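Local coordinates for protein mevalonate 3-kinase (Thermoplasma acidophilum, PDB 4RKS) that phosphorylates (R)-mevalonate with ATP to give mevalonate 3-phosphate in the alternative mevalonate pathway of the Thermoplasmatales, which leads to isoprenoid precursors, at residues Gly39-Leu50 and His211-Tyr220; Ile56-Ile65 and Lys323-Ala331. All blocks are in the same frame, centred on the assembly; numbering follows the deposited sequence.

Overall arrangement
Both interactions tie chain from the N-terminal half of this GHMP kinase to chain from its C-terminal half, on opposite sides of the molecule's centre. Both are partly buried, their centres about 17 Å (interaction 1) and about 11 Å (interaction 2) from the chain centre. In interaction 1 a loop meets the end of helix 207-214 and the start of helix 220-238 at the mevalonate pocket, and single side chains, His211 and Tyr220, grip its backbone. Interaction 2 joins antiparallel strands 53-59 and 321-327 backbone to backbone, with Ile56, Tyr58, Leu325 and Ile327 on one face and Arg326 over a turn at the rim. Strand 53-59 follows directly from the loop of interaction 1.

Interaction 1. Residues Gly39-Leu50 and His211-Tyr220; sequences GGIANPVTRTPL and HQNIVRSDLY
At the wall of the mevalonate pocket, the loop after strand 24-34 is pinned to the C-terminal half by His211 and Tyr220, which hold its glycine pair. Gly40 N gives a nearly straight hydrogen bond (172°) to His211 ND1, 3.0 Å away and tilted from the imidazole plane. Chi1 (-68°) turns the imidazole anti to its own carbonyl carbon, with ND1 facing Gly40 N. Gly39 O accepts from Tyr220 OH at 2.6 Å, in the carbonyl plane on a lone pair. Ile214 CG2 packs on Gly39 C at 3.5 Å, and a CB on either glycine would clash, with Ile214 at Gly39 and Tyr220 at Gly40. Ile41 lays CD1 over one face of the His211 ring, a CH-pi contact 3.9 Å from its centroid. Leu50 CD1 meets Val215 CG2 tip to tip at 3.9 Å. His211 NE2 is hydrogen-bonded to OE2 of the substrate-binding Glu159, and Arg47 NH2 forms salt bridges with Asp208 and Glu159. Replacing the imidazole with the methyl of an alanine is likely to leave Gly40 N and Glu159 without their shared partner and open a gap beneath Ile41 CD1. Histidine, glutamate and arginine thus border the substrate pocket of this GHMP-family kinase, where His211 touches mevalonate.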
loop_
_atom_site.group_PDB
_atom_site.type_symbol
_atom_site.label_atom_id
_atom_site.label_comp_id
_atom_site.label_asym_id
_atom_site.label_seq_id
_atom_site.Cartn_x
_atom_site.Cartn_y
_atom_site.Cartn_z
ATOM N N GLY A 39 -4.329 0.395 11.590
ATOM C CA GLY A 39 -4.570 -0.778 12.397
ATOM C C GLY A 39 -6.036 -0.850 12.742
ATOM O O GLY A 39 -6.561 0.031 13.437
ATOM N N GLY A 40 -6.704 -1.897 12.261
ATOM C CA GLY A 40 -8.105 -2.102 12.577
ATOM C C GLY A 40 -8.997 -2.024 11.357
ATOM O O GLY A 40 -8.949 -1.063 10.588
ATOM N N ILE A 41 -9.833 -3.045 11.199
ATOM C CA ILE A 41 -10.754 -3.146 10.079
ATOM C C ILE A 41 -12.183 -3.354 10.629
ATOM O O ILE A 41 -12.391 -4.144 11.551
ATOM C CB ILE A 41 -10.296 -4.303 9.129
ATOM C CG1 ILE A 41 -9.831 -3.747 7.791
ATOM C CG2 ILE A 41 -11.355 -5.360 8.943
ATOM C CD1 ILE A 41 -8.679 -2.813 7.908
ATOM N N ALA A 42 -13.154 -2.621 10.087
ATOM C CA ALA A 42 -14.520 -2.609 10.637
ATOM C C ALA A 42 -15.229 -3.947 10.510
ATOM O O ALA A 42 -16.060 -4.304 11.344
ATOM C CB ALA A 42 -15.346 -1.542 9.960
ATOM N N ASN A 43 -14.886 -4.680 9.462
ATOM C CA ASN A 43 -15.580 -5.910 9.117
ATOM C C ASN A 43 -14.719 -6.770 8.181
ATOM O O ASN A 43 -14.086 -6.245 7.273
ATOM C CB ASN A 43 -16.922 -5.571 8.471
ATOM C CG ASN A 43 -17.637 -6.783 7.971
ATOM O OD1 ASN A 43 -17.411 -7.229 6.847
ATOM N ND2 ASN A 43 -18.499 -7.344 8.808
ATOM N N PRO A 44 -14.683 -8.092 8.410
ATOM C CA PRO A 44 -13.826 -9.009 7.635
ATOM C C PRO A 44 -14.165 -9.130 6.142
ATOM O O PRO A 44 -13.325 -9.581 5.355
ATOM C CB PRO A 44 -14.047 -10.363 8.328
ATOM C CG PRO A 44 -15.333 -10.216 9.080
ATOM C CD PRO A 44 -15.366 -8.784 9.516
ATOM N N VAL A 45 -15.374 -8.749 5.755
ATOM C CA VAL A 45 -15.772 -8.853 4.357
ATOM C C VAL A 45 -15.491 -7.562 3.578
ATOM O O VAL A 45 -14.734 -7.575 2.611
ATOM C CB VAL A 45 -17.258 -9.200 4.221
ATOM C CG1 VAL A 45 -17.602 -9.436 2.756
ATOM C CG2 VAL A 45 -17.598 -10.441 5.062
ATOM N N THR A 46 -16.100 -6.458 4.008
ATOM C CA THR A 46 -15.950 -5.168 3.346
ATOM C C THR A 46 -14.590 -4.527 3.616
ATOM O O THR A 46 -14.094 -3.730 2.813
ATOM C CB THR A 46 -17.041 -4.196 3.799
ATOM O OG1 THR A 46 -16.822 -3.847 5.172
ATOM C CG2 THR A 46 -18.392 -4.847 3.661
ATOM N N ARG A 47 -14.026 -4.860 4.772
ATOM C CA ARG A 47 -12.684 -4.453 5.186
ATOM C C ARG A 47 -12.479 -2.944 5.245
ATOM O O ARG A 47 -11.375 -2.462 5.007
ATOM C CB ARG A 47 -11.632 -5.092 4.274
ATOM C CG ARG A 47 -11.761 -6.609 4.147
ATOM C CD ARG A 47 -10.420 -7.231 3.805
ATOM N NE ARG A 47 -9.513 -7.157 4.947
ATOM C CZ ARG A 47 -8.340 -7.779 5.024
ATOM N NH1 ARG A 47 -7.906 -8.526 4.016
ATOM N NH2 ARG A 47 -7.597 -7.651 6.111
ATOM N N THR A 48 -13.528 -2.205 5.599
ATOM C CA THR A 48 -13.402 -0.763 5.834
ATOM C C THR A 48 -12.422 -0.444 6.982
ATOM O O THR A 48 -12.532 -1.011 8.062
ATOM C CB THR A 48 -14.776 -0.144 6.148
ATOM O OG1 THR A 48 -15.696 -0.507 5.115
ATOM C CG2 THR A 48 -14.700 1.386 6.241
ATOM N N PRO A 49 -11.453 0.461 6.741
ATOM C CA PRO A 49 -10.507 0.891 7.785
ATOM C C PRO A 49 -11.219 1.497 9.002
ATOM O O PRO A 49 -12.099 2.335 8.819
ATOM C CB PRO A 49 -9.666 1.961 7.080
ATOM C CG PRO A 49 -9.773 1.635 5.634
ATOM C CD PRO A 49 -11.162 1.094 5.441
ATOM N N LEU A 50 -10.843 1.094 10.212
ATOM C CA LEU A 50 -11.497 1.632 11.407
ATOM C C LEU A 50 -11.178 3.102 11.639
ATOM O O LEU A 50 -11.922 3.805 12.320
ATOM C CB LEU A 50 -11.107 0.825 12.642
ATOM C CG LEU A 50 -11.933 -0.434 12.878
ATOM C CD1 LEU A 50 -11.478 -1.142 14.138
ATOM C CD2 LEU A 50 -13.421 -0.098 12.953
ATOM N N HIS A 211 -4.291 -6.289 12.511
ATOM C CA HIS A 211 -5.654 -5.778 12.637
ATOM C C HIS A 211 -6.413 -6.403 13.814
ATOM O O HIS A 211 -7.055 -5.704 14.602
ATOM C CB HIS A 211 -6.425 -6.016 11.329
ATOM C CG HIS A 211 -5.924 -5.201 10.180
ATOM N ND1 HIS A 211 -5.526 -3.889 10.317
ATOM C CD2 HIS A 211 -5.741 -5.516 8.875
ATOM C CE1 HIS A 211 -5.127 -3.428 9.144
ATOM N NE2 HIS A 211 -5.247 -4.396 8.252
ATOM N N GLN A 212 -6.340 -7.720 13.938
ATOM C CA GLN A 212 -7.074 -8.412 15.000
ATOM C C GLN A 212 -6.591 -8.003 16.402
ATOM O O GLN A 212 -7.393 -7.796 17.307
ATOM C CB GLN A 212 -6.958 -9.932 14.819
ATOM C CG GLN A 212 -7.802 -10.749 15.795
ATOM C CD GLN A 212 -7.762 -12.249 15.517
ATOM O OE1 GLN A 212 -6.908 -12.738 14.769
ATOM N NE2 GLN A 212 -8.692 -12.986 16.119
ATOM N N ASN A 213 -5.287 -7.855 16.591
ATOM C CA ASN A 213 -4.800 -7.587 17.952
ATOM C C ASN A 213 -4.760 -6.110 18.352
ATOM O O ASN A 213 -5.004 -5.782 19.511
ATOM C CB ASN A 213 -3.418 -8.200 18.137
ATOM C CG ASN A 213 -3.477 -9.700 18.286
ATOM O OD1 ASN A 213 -3.401 -10.232 19.394
ATOM N ND2 ASN A 213 -3.641 -10.389 17.176
ATOM N N ILE A 214 -4.474 -5.214 17.405
ATOM C CA ILE A 214 -4.316 -3.807 17.754
ATOM C C ILE A 214 -5.567 -3.230 18.418
ATOM O O ILE A 214 -5.470 -2.388 19.305
ATOM C CB ILE A 214 -3.950 -2.929 16.534
ATOM C CG1 ILE A 214 -3.271 -1.651 17.024
ATOM C CG2 ILE A 214 -5.203 -2.607 15.657
ATOM C CD1 ILE A 214 -3.079 -0.603 15.964
ATOM N N VAL A 215 -6.740 -3.705 18.021
ATOM C CA VAL A 215 -7.985 -3.172 18.564
ATOM C C VAL A 215 -8.195 -3.629 20.019
ATOM O O VAL A 215 -9.042 -3.098 20.738
ATOM C CB VAL A 215 -9.195 -3.586 17.680
ATOM C CG1 VAL A 215 -10.453 -2.837 18.095
ATOM C CG2 VAL A 215 -8.893 -3.294 16.203
ATOM N N ARG A 216 -7.411 -4.596 20.470
ATOM C CA ARG A 216 -7.548 -5.040 21.859
ATOM C C ARG A 216 -6.916 -4.065 22.864
ATOM O O ARG A 216 -7.226 -4.109 24.062
ATOM C CB ARG A 216 -6.944 -6.433 22.025
ATOM C CG ARG A 216 -7.739 -7.513 21.320
ATOM C CD ARG A 216 -6.981 -8.817 21.250
ATOM N NE ARG A 216 -7.794 -9.835 20.599
ATOM C CZ ARG A 216 -7.331 -11.000 20.174
ATOM N NH1 ARG A 216 -6.050 -11.301 20.325
ATOM N NH2 ARG A 216 -8.152 -11.861 19.597
ATOM N N SER A 217 -6.042 -3.189 22.373
ATOM C CA SER A 217 -5.307 -2.249 23.227
ATOM C C SER A 217 -6.176 -1.136 23.833
ATOM O O SER A 217 -7.028 -0.554 23.165
ATOM C CB SER A 217 -4.156 -1.618 22.436
ATOM O OG SER A 217 -3.482 -0.643 23.212
ATOM N N ASP A 218 -5.930 -0.846 25.109
ATOM C CA ASP A 218 -6.599 0.240 25.820
ATOM C C ASP A 218 -6.252 1.611 25.240
ATOM O O ASP A 218 -6.982 2.580 25.425
ATOM C CB ASP A 218 -6.222 0.198 27.300
ATOM C CG ASP A 218 -6.129 -1.220 27.832
ATOM O OD1 ASP A 218 -6.962 -2.058 27.425
ATOM O OD2 ASP A 218 -5.221 -1.503 28.641
ATOM N N LEU A 219 -5.121 1.691 24.554
ATOM C CA LEU A 219 -4.725 2.929 23.896
ATOM C C LEU A 219 -5.349 3.063 22.506
ATOM O O LEU A 219 -5.165 4.084 21.843
ATOM C CB LEU A 219 -3.204 3.000 23.785
ATOM C CG LEU A 219 -2.452 2.800 25.089
ATOM C CD1 LEU A 219 -1.026 2.379 24.793
ATOM C CD2 LEU A 219 -2.485 4.083 25.888
ATOM N N TYR A 220 -6.088 2.045 22.060
ATOM C CA TYR A 220 -6.599 2.066 20.690
ATOM C C TYR A 220 -7.532 3.243 20.398
ATOM O O TYR A 220 -7.401 3.861 19.336
ATOM C CB TYR A 220 -7.306 0.758 20.325
ATOM C CG TYR A 220 -7.674 0.695 18.856
ATOM C CD1 TYR A 220 -6.692 0.792 17.876
ATOM C CD2 TYR A 220 -8.990 0.539 18.452
ATOM C CE1 TYR A 220 -7.015 0.744 16.529
ATOM C CE2 TYR A 220 -9.319 0.472 17.116
ATOM C CZ TYR A 220 -8.330 0.588 16.156
ATOM O OH TYR A 220 -8.660 0.530 14.826
HETATM O O HOH W 1 -9.757 -5.294 13.099
#

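Interaction 2. Residues Ile56-Ile65 and Lys323-Ala331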
loop_
_atom_site.group_PDB
_atom_site.type_symbol
_atom_site.label_atom_id
_atom_site.label_comp_id
_atom_site.label_asym_id
_atom_site.label_seq_id
_atom_site.Cartn_x
_atom_site.Cartn_y
_atom_site.Cartn_z
ATOM N N ILE A 56 1.941 6.193 0.673
ATOM C CA ILE A 56 2.570 6.506 -0.615
ATOM C C ILE A 56 2.625 5.255 -1.482
ATOM O O ILE A 56 2.764 4.153 -0.953
ATOM C CB ILE A 56 4.025 6.999 -0.457
ATOM C CG1 ILE A 56 4.749 6.107 0.553
ATOM C CG2 ILE A 56 4.086 8.452 -0.078
ATOM C CD1 ILE A 56 6.227 6.436 0.734
ATOM N N ALA A 57 2.531 5.418 -2.798
ATOM C CA ALA A 57 2.868 4.338 -3.723
ATOM C C ALA A 57 4.353 4.433 -4.081
ATOM O O ALA A 57 4.885 5.532 -4.227
ATOM C CB ALA A 57 2.013 4.400 -4.970
ATOM N N TYR A 58 5.026 3.291 -4.207
ATOM C CA TYR A 58 6.447 3.297 -4.563
ATOM C C TYR A 58 6.750 2.300 -5.679
ATOM O O TYR A 58 5.943 1.410 -5.967
ATOM C CB TYR A 58 7.309 2.973 -3.342
ATOM C CG TYR A 58 7.265 1.503 -2.918
ATOM C CD1 TYR A 58 6.293 1.042 -2.036
ATOM C CD2 TYR A 58 8.204 0.586 -3.394
ATOM C CE1 TYR A 58 6.253 -0.280 -1.635
ATOM C CE2 TYR A 58 8.165 -0.752 -3.011
ATOM C CZ TYR A 58 7.184 -1.176 -2.128
ATOM O OH TYR A 58 7.120 -2.493 -1.730
ATOM N N SER A 59 7.918 2.458 -6.302
ATOM C CA SER A 59 8.494 1.403 -7.131
ATOM C C SER A 59 10.003 1.579 -7.024
ATOM O O SER A 59 10.461 2.234 -6.094
ATOM C CB SER A 59 8.022 1.489 -8.583
ATOM O OG SER A 59 8.294 0.287 -9.292
ATOM N N ASP A 60 10.770 1.015 -7.958
ATOM C CA ASP A 60 12.175 1.420 -8.100
ATOM C C ASP A 60 12.247 2.472 -9.209
ATOM O O ASP A 60 11.210 2.880 -9.726
ATOM C CB ASP A 60 13.081 0.222 -8.376
ATOM C CG ASP A 60 12.656 -0.573 -9.603
ATOM O OD1 ASP A 60 11.901 -0.042 -10.456
ATOM O OD2 ASP A 60 13.093 -1.735 -9.716
ATOM N N SER A 61 13.449 2.907 -9.583
ATOM C CA SER A 61 13.601 4.012 -10.537
ATOM C C SER A 61 13.135 3.636 -11.937
ATOM O O SER A 61 12.728 4.510 -12.724
ATOM C CB SER A 61 15.064 4.498 -10.588
ATOM O OG SER A 61 15.973 3.404 -10.568
ATOM N N CYS A 62 13.156 2.339 -12.233
ATOM C CA CYS A 62 12.766 1.828 -13.545
ATOM C C CYS A 62 11.269 1.522 -13.626
ATOM O O CYS A 62 10.735 1.288 -14.708
ATOM C CB CYS A 62 13.570 0.567 -13.884
ATOM S SG CYS A 62 15.351 0.799 -13.850
ATOM N N GLY A 63 10.601 1.506 -12.477
ATOM C CA GLY A 63 9.185 1.170 -12.442
ATOM C C GLY A 63 8.936 -0.331 -12.505
ATOM O O GLY A 63 7.816 -0.769 -12.778
ATOM N N SER A 64 9.977 -1.120 -12.237
ATOM C CA SER A 64 9.897 -2.565 -12.363
ATOM C C SER A 64 9.217 -3.277 -11.186
ATOM O O SER A 64 8.763 -4.410 -11.343
ATOM C CB SER A 64 11.300 -3.159 -12.562
ATOM O OG SER A 64 11.902 -3.544 -11.330
ATOM N N ILE A 65 9.182 -2.647 -10.013
ATOM C CA ILE A 65 8.420 -3.196 -8.888
ATOM C C ILE A 65 6.945 -2.842 -9.093
ATOM O O ILE A 65 6.560 -1.663 -9.066
ATOM C CB ILE A 65 8.918 -2.669 -7.526
ATOM C CG1 ILE A 65 10.420 -2.966 -7.346
ATOM C CG2 ILE A 65 8.145 -3.317 -6.386
ATOM C CD1 ILE A 65 10.916 -2.606 -5.975
ATOM N N LYS A 323 17.115 -2.139 -1.264
ATOM C CA LYS A 323 16.514 -1.694 -2.515
ATOM C C LYS A 323 16.390 -0.178 -2.538
ATOM O O LYS A 323 16.077 0.444 -1.516
ATOM C CB LYS A 323 15.133 -2.322 -2.716
ATOM C CG LYS A 323 15.020 -3.186 -3.946
ATOM C CD LYS A 323 15.636 -4.548 -3.714
ATOM C CE LYS A 323 15.481 -5.439 -4.940
ATOM N NZ LYS A 323 16.047 -6.806 -4.735
ATOM N N MET A 324 16.619 0.410 -3.705
ATOM C CA MET A 324 16.447 1.844 -3.884
ATOM C C MET A 324 15.053 2.109 -4.448
ATOM O O MET A 324 14.734 1.662 -5.550
ATOM C CB MET A 324 17.523 2.408 -4.816
ATOM C CG MET A 324 17.463 3.919 -5.013
ATOM S SD MET A 324 17.939 4.876 -3.557
ATOM C CE MET A 324 19.713 4.564 -3.528
ATOM N N LEU A 325 14.240 2.843 -3.694
ATOM C CA LEU A 325 12.841 3.080 -4.052
ATOM C C LEU A 325 12.532 4.551 -4.331
ATOM O O LEU A 325 13.256 5.447 -3.899
ATOM C CB LEU A 325 11.920 2.583 -2.931
ATOM C CG LEU A 325 12.078 1.146 -2.432
ATOM C CD1 LEU A 325 11.100 0.845 -1.296
ATOM C CD2 LEU A 325 11.888 0.157 -3.568
ATOM N N ARG A 326 11.431 4.799 -5.036
ATOM C CA ARG A 326 10.971 6.160 -5.257
ATOM C C ARG A 326 9.440 6.232 -5.259
ATOM O O ARG A 326 8.766 5.229 -5.492
ATOM C CB ARG A 326 11.526 6.714 -6.570
ATOM C CG ARG A 326 11.104 5.956 -7.804
ATOM C CD ARG A 326 11.289 6.808 -9.055
ATOM N NE ARG A 326 12.612 7.427 -9.122
ATOM C CZ ARG A 326 13.080 8.075 -10.186
ATOM N NH1 ARG A 326 12.334 8.189 -11.278
ATOM N NH2 ARG A 326 14.297 8.605 -10.158
ATOM N N ILE A 327 8.904 7.420 -5.007
ATOM C CA ILE A 327 7.446 7.622 -4.995
ATOM C C ILE A 327 6.917 7.623 -6.426
ATOM O O ILE A 327 7.468 8.312 -7.263
ATOM C CB ILE A 327 7.050 8.948 -4.323
ATOM C CG1 ILE A 327 7.607 9.037 -2.898
ATOM C CG2 ILE A 327 5.529 9.160 -4.371
ATOM C CD1 ILE A 327 7.533 7.773 -2.140
ATOM N N VAL A 328 5.861 6.862 -6.713
ATOM C CA VAL A 328 5.306 6.845 -8.067
ATOM C C VAL A 328 3.787 7.123 -8.076
ATOM O O VAL A 328 3.195 7.423 -7.024
ATOM C CB VAL A 328 5.606 5.506 -8.783
ATOM C CG1 VAL A 328 7.131 5.284 -8.884
ATOM C CG2 VAL A 328 4.942 4.327 -8.063
ATOM N N GLY A 329 3.174 7.029 -9.261
ATOM C CA GLY A 329 1.775 7.409 -9.470
ATOM C C GLY A 329 0.779 6.261 -9.301
ATOM O O GLY A 329 1.127 5.204 -8.767
ATOM N N GLY A 330 -0.454 6.462 -9.777
ATOM C CA GLY A 330 -1.539 5.506 -9.554
ATOM C C GLY A 330 -1.651 4.393 -10.592
ATOM O O GLY A 330 -0.846 4.316 -11.514
ATOM N N ALA A 331 -2.637 3.511 -10.420
ATOM C CA ALA A 331 -2.827 2.356 -11.301
ATOM C C ALA A 331 -3.186 2.797 -12.711
ATOM O O ALA A 331 -3.759 3.873 -12.897
ATOM C CB ALA A 331 -3.918 1.448 -10.737
#
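Strands 56-59 and 323-327 run antiparallel with a strong twist, their axes 4.7 Å apart at closest and their directions 136° apart. Ser59 and Arg326 form the hydrogen-bonded pair: Ser59 N to Arg326 O at 3.0 Å, and Arg326 N to Ser59 O at 2.9 Å. Val328 N extends the ladder to Ala57 O, also at 3.0 Å, while Tyr58 and Ile327 form the non-hydrogen-bonded pair between. Leu325 sets CD1 against Tyr58 CD2 at 3.6 Å, and its other methyl, CD2, meets Ile65 CD1. Farther along, the CD1 methyls of Ile56 and Ile327 press together at 3.4 Å, tighter than usual; Ile195 touches both side chains. Arg326 bends at chi3 (49°), and Ser61 CA and CB lie over one face of its guanidinium, CB offset toward the rim. Gly63 N to Asp60 O closes the type I turn Asp60-Gly63, and the Asp60 carboxylate holds Ser64 just beyond it: OD1 accepts from Ser64 N and OD2 from Ser64 OG, both on the syn side. Ser59 OG donates to Ile65 O at 2.6 Å, linking the residues that flank the turn and Ser64. With strands 24-34 and 193-199 alongside, this pairing is a beta-sheet junction between the two halves of the GHMP kinase fold.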